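Local coordinates for sigma regulatory family protein-PP2C phosphatase (Chlamydia trachomatis serovar L2, PDB 6MAB) that is the periplasmic sensor domain of RsbU, probably a membrane-bound PP2C-type phosphatase, and is thought to sense TCA cycle intermediates, at residues A[104-116]-A[126-138]. Sequence-based numbering, arbitrary orientation.
Sequences EIFLSDSQPFLAT and VLAVLQTNIFDIS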
ATOM      1  N   GLU A 104      10.500   3.379 -10.861  1.00 24.48           N
ATOM      2  CA  GLU A 104      10.127   3.554  -9.464  1.00 25.06           C
ATOM      3  C   GLU A 104       9.185   4.739  -9.264  1.00 23.89           C
ATOM      4  O   GLU A 104       8.442   4.783  -8.275  1.00 20.68           O
ATOM      5  CB  GLU A 104      11.395   3.745  -8.614  1.00 23.82           C
ATOM      6  CG  GLU A 104      12.218   2.484  -8.335  1.00 27.63           C
ATOM      7  CD  GLU A 104      13.160   2.058  -9.475  1.00 31.97           C
ATOM      8  OE1 GLU A 104      13.188   2.690 -10.561  1.00 27.09           O
ATOM      9  OE2 GLU A 104      13.896   1.071  -9.265  1.00 28.05           O
ATOM     10  N   ILE A 105       9.224   5.721 -10.151  1.00 22.62           N
ATOM     11  CA  ILE A 105       8.427   6.938  -9.992  1.00 21.40           C
ATOM     12  C   ILE A 105       7.114   6.746 -10.727  1.00 26.00           C
ATOM     13  O   ILE A 105       7.108   6.450 -11.919  1.00 24.78           O
ATOM     14  CB  ILE A 105       9.175   8.164 -10.540  1.00 21.83           C
ATOM     15  CG1 ILE A 105      10.460   8.434  -9.762  1.00 23.49           C
ATOM     16  CG2 ILE A 105       8.282   9.421 -10.538  1.00 24.92           C
ATOM     17  CD1 ILE A 105      10.299   8.705  -8.290  1.00 22.33           C
ATOM     18  N   PHE A 106       5.999   6.953 -10.041  1.00 22.92           N
ATOM     19  CA  PHE A 106       4.656   6.809 -10.565  0.50 29.47           C
ATOM     20  C   PHE A 106       3.841   8.090 -10.435  1.00 27.33           C
ATOM     21  O   PHE A 106       2.635   8.049 -10.684  1.00 29.20           O
ATOM     22  CB  PHE A 106       3.887   5.695  -9.826  0.50 34.97           C
ATOM     23  CG  PHE A 106       4.739   4.547  -9.334  0.50 33.19           C
ATOM     24  CD1 PHE A 106       5.468   3.773 -10.215  0.50 33.04           C
ATOM     25  CD2 PHE A 106       4.765   4.214  -7.983  0.50 26.50           C
ATOM     26  CE1 PHE A 106       6.225   2.709  -9.762  0.50 34.33           C
ATOM     27  CE2 PHE A 106       5.523   3.149  -7.527  0.50 32.76           C
ATOM     28  CZ  PHE A 106       6.252   2.396  -8.424  0.50 28.30           C
ATOM     29  N   LEU A 107       4.440   9.177  -9.963  1.00 23.00           N
ATOM     30  CA  LEU A 107       3.744  10.438  -9.695  1.00 19.81           C
ATOM     31  C   LEU A 107       3.755  11.339 -10.930  1.00 26.09           C
ATOM     32  O   LEU A 107       4.823  11.654 -11.468  1.00 29.36           O
ATOM     33  CB  LEU A 107       4.427  11.133  -8.527  1.00 17.89           C
ATOM     34  CG  LEU A 107       3.939  12.546  -8.105  1.00 21.95           C
ATOM     35  CD1 LEU A 107       2.534  12.491  -7.599  1.00 24.01           C
ATOM     36  CD2 LEU A 107       4.828  13.131  -7.048  1.00 21.93           C
ATOM     37  N   SER A 108       2.581  11.793 -11.352  1.00 28.39           N
ATOM     38  CA  SER A 108       2.509  12.642 -12.533  1.00 37.84           C
ATOM     39  C   SER A 108       2.761  14.096 -12.146  1.00 30.59           C
ATOM     40  O   SER A 108       2.751  14.462 -10.968  1.00 30.09           O
ATOM     41  CB  SER A 108       1.156  12.488 -13.232  1.00 44.04           C
ATOM     42  OG  SER A 108       0.127  13.135 -12.513  1.00 45.97           O
ATOM     43  N   ASP A 109       3.010  14.932 -13.160  1.00 36.96           N
ATOM     44  CA  ASP A 109       3.356  16.321 -12.877  1.00 35.89           C
ATOM     45  C   ASP A 109       2.161  17.150 -12.432  1.00 36.51           C
ATOM     46  O   ASP A 109       2.354  18.285 -11.986  1.00 45.83           O
ATOM     47  CB  ASP A 109       4.021  16.988 -14.095  1.00 43.00           C
ATOM     48  CG  ASP A 109       3.084  17.138 -15.298  1.00 57.60           C
ATOM     49  OD1 ASP A 109       1.966  16.576 -15.308  1.00 46.42           O
ATOM     50  OD2 ASP A 109       3.486  17.836 -16.253  1.00 62.91           O
ATOM     51  N   SER A 110       0.944  16.617 -12.534  1.00 33.01           N
ATOM     52  CA  SER A 110      -0.261  17.365 -12.209  1.00 36.40           C
ATOM     53  C   SER A 110      -0.746  17.125 -10.787  1.00 40.08           C
ATOM     54  O   SER A 110      -1.702  17.774 -10.360  1.00 37.98           O
ATOM     55  CB  SER A 110      -1.390  16.999 -13.184  1.00 40.39           C
ATOM     56  OG  SER A 110      -1.927  15.727 -12.859  1.00 51.63           O
ATOM     57  N   GLN A 111      -0.136  16.203 -10.063  1.00 28.90           N
ATOM     58  CA  GLN A 111      -0.530  15.895  -8.707  1.00 29.62           C
ATOM     59  C   GLN A 111       0.524  16.387  -7.730  1.00 25.20           C
ATOM     60  O   GLN A 111       1.717  16.409  -8.043  1.00 26.89           O
ATOM     61  CB  GLN A 111      -0.738  14.393  -8.497  1.00 32.03           C
ATOM     62  CG  GLN A 111      -2.019  13.883  -9.125  1.00 38.10           C
ATOM     63  CD  GLN A 111      -3.259  14.362  -8.377  1.00 48.06           C
ATOM     64  OE1 GLN A 111      -3.972  15.257  -8.835  1.00 49.64           O
ATOM     65  NE2 GLN A 111      -3.520  13.760  -7.218  1.00 46.38           N
ATOM     66  N   PRO A 112       0.123  16.782  -6.528  1.00 21.61           N
ATOM     67  CA  PRO A 112       1.137  17.233  -5.570  1.00 21.43           C
ATOM     68  C   PRO A 112       1.959  16.092  -5.023  1.00 18.83           C
ATOM     69  O   PRO A 112       3.171  16.252  -4.813  1.00 19.71           O
ATOM     70  CB  PRO A 112       0.314  17.911  -4.472  1.00 28.65           C
ATOM     71  CG  PRO A 112      -1.046  17.283  -4.591  1.00 28.38           C
ATOM     72  CD  PRO A 112      -1.248  17.005  -6.046  1.00 24.61           C
ATOM     73  N   PHE A 113       1.329  14.954  -4.753  1.00 17.51           N
ATOM     74  CA  PHE A 113       2.015  13.828  -4.137  1.00 15.89           C
ATOM     75  C   PHE A 113       1.146  12.588  -4.291  1.00 18.16           C
ATOM     76  O   PHE A 113      -0.032  12.663  -4.657  1.00 19.76           O
ATOM     77  CB  PHE A 113       2.300  14.065  -2.636  1.00 17.57           C
ATOM     78  CG  PHE A 113       1.064  14.164  -1.806  1.00 18.17           C
ATOM     79  CD1 PHE A 113       0.502  13.033  -1.253  1.00 16.99           C
ATOM     80  CD2 PHE A 113       0.477  15.392  -1.554  1.00 23.98           C
ATOM     81  CE1 PHE A 113      -0.658  13.117  -0.476  1.00 22.67           C
ATOM     82  CE2 PHE A 113      -0.678  15.486  -0.773  1.00 30.65           C
ATOM     83  CZ  PHE A 113      -1.243  14.361  -0.247  1.00 24.39           C
ATOM     84  N   LEU A 114       1.743  11.445  -3.971  1.00 17.68           N
ATOM     85  CA  LEU A 114       0.971  10.225  -3.800  1.00 20.54           C
ATOM     86  C   LEU A 114       1.541   9.430  -2.640  1.00 17.08           C
ATOM     87  O   LEU A 114       2.711   9.573  -2.260  1.00 17.45           O
ATOM     88  CB  LEU A 114       0.942   9.365  -5.066  1.00 19.75           C
ATOM     89  CG  LEU A 114       2.257   8.803  -5.592  1.00 23.37           C
ATOM     90  CD1 LEU A 114       2.743   7.555  -4.856  1.00 27.17           C
ATOM     91  CD2 LEU A 114       2.069   8.498  -7.100  1.00 26.23           C
ATOM     92  N   ALA A 115       0.697   8.568  -2.092  1.00 16.75           N
ATOM     93  CA  ALA A 115       1.100   7.633  -1.049  1.00 18.74           C
ATOM     94  C   ALA A 115       0.434   6.299  -1.331  1.00 18.68           C
ATOM     95  O   ALA A 115      -0.773   6.249  -1.568  1.00 20.77           O
ATOM     96  CB  ALA A 115       0.709   8.143   0.336  1.00 19.97           C
ATOM     97  N   THR A 116       1.204   5.222  -1.321  1.00 17.62           N
ATOM     98  CA  THR A 116       0.623   3.918  -1.605  1.00 20.38           C
ATOM     99  C   THR A 116       1.420   2.860  -0.863  1.00 19.88           C
ATOM    100  O   THR A 116       2.370   3.166  -0.147  1.00 19.93           O
ATOM    101  CB  THR A 116       0.552   3.683  -3.105  1.00 23.13           C
ATOM    102  OG1 THR A 116      -0.236   2.519  -3.373  1.00 28.31           O
ATOM    103  CG2 THR A 116       1.933   3.573  -3.730  1.00 24.83           C
ATOM    104  N   VAL A 126       6.134  -5.023   3.640  1.00 18.63           N
ATOM    105  CA  VAL A 126       5.312  -4.098   2.875  1.00 18.13           C
ATOM    106  C   VAL A 126       5.733  -2.684   3.232  1.00 17.52           C
ATOM    107  O   VAL A 126       5.893  -2.350   4.413  1.00 20.69           O
ATOM    108  CB  VAL A 126       3.820  -4.328   3.156  1.00 18.31           C
ATOM    109  CG1 VAL A 126       2.969  -3.263   2.527  1.00 20.61           C
ATOM    110  CG2 VAL A 126       3.418  -5.683   2.625  1.00 24.19           C
ATOM    111  N   LEU A 127       5.899  -1.857   2.212  1.00 16.48           N
ATOM    112  CA  LEU A 127       6.442  -0.520   2.352  1.00 16.45           C
ATOM    113  C   LEU A 127       5.396   0.520   1.993  1.00 15.93           C
ATOM    114  O   LEU A 127       4.628   0.347   1.045  1.00 17.98           O
ATOM    115  CB  LEU A 127       7.632  -0.328   1.443  1.00 16.51           C
ATOM    116  CG  LEU A 127       8.813  -1.269   1.660  1.00 20.59           C
ATOM    117  CD1 LEU A 127       9.832  -1.153   0.529  1.00 24.11           C
ATOM    118  CD2 LEU A 127       9.440  -0.974   3.008  1.00 22.84           C
ATOM    119  N   ALA A 128       5.383   1.606   2.760  1.00 16.67           N
ATOM    120  CA  ALA A 128       4.693   2.812   2.353  1.00 16.94           C
ATOM    121  C   ALA A 128       5.597   3.567   1.399  1.00 14.35           C
ATOM    122  O   ALA A 128       6.697   3.979   1.777  1.00 19.70           O
ATOM    123  CB  ALA A 128       4.387   3.663   3.574  1.00 18.20           C
ATOM    124  N   VAL A 129       5.132   3.735   0.174  1.00 16.30           N
ATOM    125  CA  VAL A 129       5.866   4.420  -0.880  1.00 14.17           C
ATOM    126  C   VAL A 129       5.229   5.787  -1.028  1.00 14.09           C
ATOM    127  O   VAL A 129       4.083   5.890  -1.473  1.00 18.55           O
ATOM    128  CB  VAL A 129       5.805   3.646  -2.197  1.00 19.46           C
ATOM    129  CG1 VAL A 129       6.613   4.350  -3.270  1.00 21.08           C
ATOM    130  CG2 VAL A 129       6.282   2.200  -1.991  1.00 19.21           C
ATOM    131  N   LEU A 130       5.971   6.815  -0.650  1.00 15.61           N
ATOM    132  CA  LEU A 130       5.511   8.197  -0.722  1.00 15.41           C
ATOM    133  C   LEU A 130       6.355   8.950  -1.740  1.00 16.23           C
ATOM    134  O   LEU A 130       7.586   8.882  -1.707  1.00 18.19           O
ATOM    135  CB  LEU A 130       5.605   8.869   0.637  1.00 15.73           C
ATOM    136  CG  LEU A 130       4.384   8.674   1.521  1.00 18.08           C
ATOM    137  CD1 LEU A 130       4.135   7.205   1.841  1.00 20.36           C
ATOM    138  CD2 LEU A 130       4.506   9.481   2.804  1.00 18.47           C
ATOM    139  N   GLN A 131       5.684   9.605  -2.680  1.00 15.50           N
ATOM    140  CA  GLN A 131       6.330  10.407  -3.703  1.00 13.68           C
ATOM    141  C   GLN A 131       5.719  11.787  -3.686  1.00 15.66           C
ATOM    142  O   GLN A 131       4.490  11.908  -3.722  1.00 16.67           O
ATOM    143  CB  GLN A 131       6.168   9.743  -5.069  1.00 17.55           C
ATOM    144  CG  GLN A 131       6.780   8.363  -5.059  1.00 17.06           C
ATOM    145  CD  GLN A 131       6.683   7.619  -6.392  1.00 17.32           C
ATOM    146  OE1 GLN A 131       6.377   8.199  -7.437  1.00 19.41           O
ATOM    147  NE2 GLN A 131       6.977   6.324  -6.348  1.00 22.81           N
ATOM    148  N   THR A 132       6.573  12.806  -3.603  1.00 15.66           N
ATOM    149  CA  THR A 132       6.144  14.194  -3.514  1.00 14.99           C
ATOM    150  C   THR A 132       6.894  15.049  -4.530  1.00 17.88           C
ATOM    151  O   THR A 132       8.128  15.022  -4.580  1.00 19.41           O
ATOM    152  CB  THR A 132       6.371  14.701  -2.103  1.00 14.99           C
ATOM    153  OG1 THR A 132       5.631  13.879  -1.197  1.00 17.27           O
ATOM    154  CG2 THR A 132       5.928  16.168  -1.967  1.00 19.20           C
ATOM    155  N   ASN A 133       6.150  15.820  -5.325  1.00 17.41           N
ATOM    156  CA  ASN A 133       6.767  16.644  -6.351  1.00 20.34           C
ATOM    157  C   ASN A 133       7.502  17.831  -5.727  1.00 21.49           C
ATOM    158  O   ASN A 133       7.027  18.463  -4.777  1.00 21.33           O
ATOM    159  CB  ASN A 133       5.721  17.131  -7.359  1.00 19.18           C
ATOM    160  CG  ASN A 133       5.506  16.168  -8.480  1.00 23.18           C
ATOM    161  OD1 ASN A 133       6.443  15.502  -8.940  1.00 25.41           O
ATOM    162  ND2 ASN A 133       4.276  16.083  -8.945  1.00 28.47           N
ATOM    163  N   ILE A 134       8.692  18.099  -6.253  1.00 18.83           N
ATOM    164  CA  ILE A 134       9.492  19.259  -5.883  1.00 21.84           C
ATOM    165  C   ILE A 134       9.272  20.274  -7.000  1.00 25.71           C
ATOM    166  O   ILE A 134       9.799  20.132  -8.109  1.00 25.37           O
ATOM    167  CB  ILE A 134      10.966  18.887  -5.694  1.00 24.80           C
ATOM    168  CG1 ILE A 134      11.089  17.894  -4.518  1.00 24.99           C
ATOM    169  CG2 ILE A 134      11.812  20.139  -5.457  1.00 24.42           C
ATOM    170  CD1 ILE A 134      12.427  17.172  -4.477  1.00 34.61           C
ATOM    171  N   PHE A 135       8.444  21.268  -6.711  1.00 24.63           N
ATOM    172  CA  PHE A 135       8.030  22.276  -7.680  1.00 27.16           C
ATOM    173  C   PHE A 135       8.952  23.480  -7.594  1.00 31.16           C
ATOM    174  O   PHE A 135       9.225  23.987  -6.498  1.00 28.73           O
ATOM    175  CB  PHE A 135       6.592  22.744  -7.418  1.00 27.70           C
ATOM    176  CG  PHE A 135       5.537  21.699  -7.673  1.00 22.79           C
ATOM    177  CD1 PHE A 135       5.270  21.260  -8.953  1.00 26.09           C
ATOM    178  CD2 PHE A 135       4.804  21.164  -6.633  1.00 22.62           C
ATOM    179  CE1 PHE A 135       4.294  20.311  -9.193  1.00 28.56           C
ATOM    180  CE2 PHE A 135       3.824  20.195  -6.866  1.00 21.88           C
ATOM    181  CZ  PHE A 135       3.564  19.789  -8.153  1.00 25.56           C
ATOM    182  N   ASP A 136       9.400  23.956  -8.754  1.00 31.31           N
ATOM    183  CA  ASP A 136      10.202  25.173  -8.806  1.00 33.66           C
ATOM    184  C   ASP A 136       9.454  26.315  -8.138  1.00 33.10           C
ATOM    185  O   ASP A 136       8.264  26.520  -8.385  1.00 38.66           O
ATOM    186  CB  ASP A 136      10.525  25.527 -10.257  1.00 28.67           C
ATOM    187  CG  ASP A 136      11.495  26.693 -10.377  1.00 41.37           C
ATOM    188  OD1 ASP A 136      11.053  27.863 -10.297  1.00 42.63           O
ATOM    189  OD2 ASP A 136      12.706  26.432 -10.548  1.00 48.57           O
ATOM    190  N   ILE A 137      10.157  27.050  -7.273  1.00 35.70           N
ATOM    191  CA  ILE A 137       9.510  28.090  -6.480  1.00 37.97           C
ATOM    192  C   ILE A 137       9.063  29.257  -7.336  1.00 45.56           C
ATOM    193  O   ILE A 137       8.158  29.998  -6.936  1.00 39.40           O
ATOM    194  CB  ILE A 137      10.451  28.579  -5.364  1.00 49.97           C
ATOM    195  CG1 ILE A 137      11.722  29.188  -5.971  1.00 73.72           C
ATOM    196  CG2 ILE A 137      10.783  27.421  -4.419  1.00 58.55           C
ATOM    197  CD1 ILE A 137      12.677  29.782  -4.965  1.00 86.92           C
ATOM    198  N   SER A 138       9.686  29.446  -8.500  1.00 42.78           N
ATOM    199  CA  SER A 138       9.315  30.512  -9.421  1.00 53.57           C
ATOM    200  C   SER A 138       8.352  30.016 -10.497  1.00 50.23           C
ATOM    201  O   SER A 138       7.283  30.604 -10.693  1.00 52.07           O
ATOM    202  CB  SER A 138      10.576  31.095 -10.066  1.00 60.48           C
ATOM    203  OG  SER A 138      10.251  32.114 -10.991  1.00 72.78           O
TER
HETATM  204  O   HOH W   1       6.275  14.077 -11.270  1.00 31.10           O
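Gln131 brings its amide up to the Phe106 ring, the two planes 31° apart, with Gln131 NE2 3.5 Å from Phe106 CD2. Glu104 O lies over the centre of one face of that ring. Phe106 has a second conformer, so these ring contacts hold for this one only and are less certain. The Phe135 ring has Asn133 CB over one face, offset toward the rim. Asp109 O meets its edge in plane, with Gln111 O and Pro112 CA also near that edge.

Both amides bind the loop before strand 113-119. Gln131 is extended beyond CG (chi2 -179°), which carries its amide across to residues 104-107. Gln131 NE2 donates to Glu104 O at 2.9 Å, in the carbonyl plane. Gln131 OE1 receives Phe106 N on a lone pair, also at 2.9 Å and nearly straight (166°). A weak bond from Leu107 N reaches the same oxygen. Asn133 ND2 donates to two carbonyls of the 108-111 turn. Gln111 O is 2.7 Å from Asn133 ND2 and is met almost head-on; Ser108 O is 3.0 Å from Asn133 ND2 and lies in the amide plane. Asn133 OD1 accepts from a water that also donates to Leu107 O. Leu107 CD2 packs against this amide, 3.4 Å from Asn133 CG.

After the loop, strands 113-116 and 126-135 pair as an antiparallel hairpin. Leu114 with Gln131 and Thr116 with Val129 are hydrogen-bonded pairs. On the other face Ala115 and Leu130 touch, covered by Asn35 of helix 35-45. The five-stranded antiparallel sheet, order 2-1-5-4-3, is consistent with the PAS-like fold of periplasmic sensor domains.

The chemistry implies that these buried amides satisfy loop carbonyls and, for Gln131, loop N-H groups; Asn133 OD1 reaches Leu107 O only through water. This fixes their rotation and holds the loop over the face carrying Leu114 and Gln131.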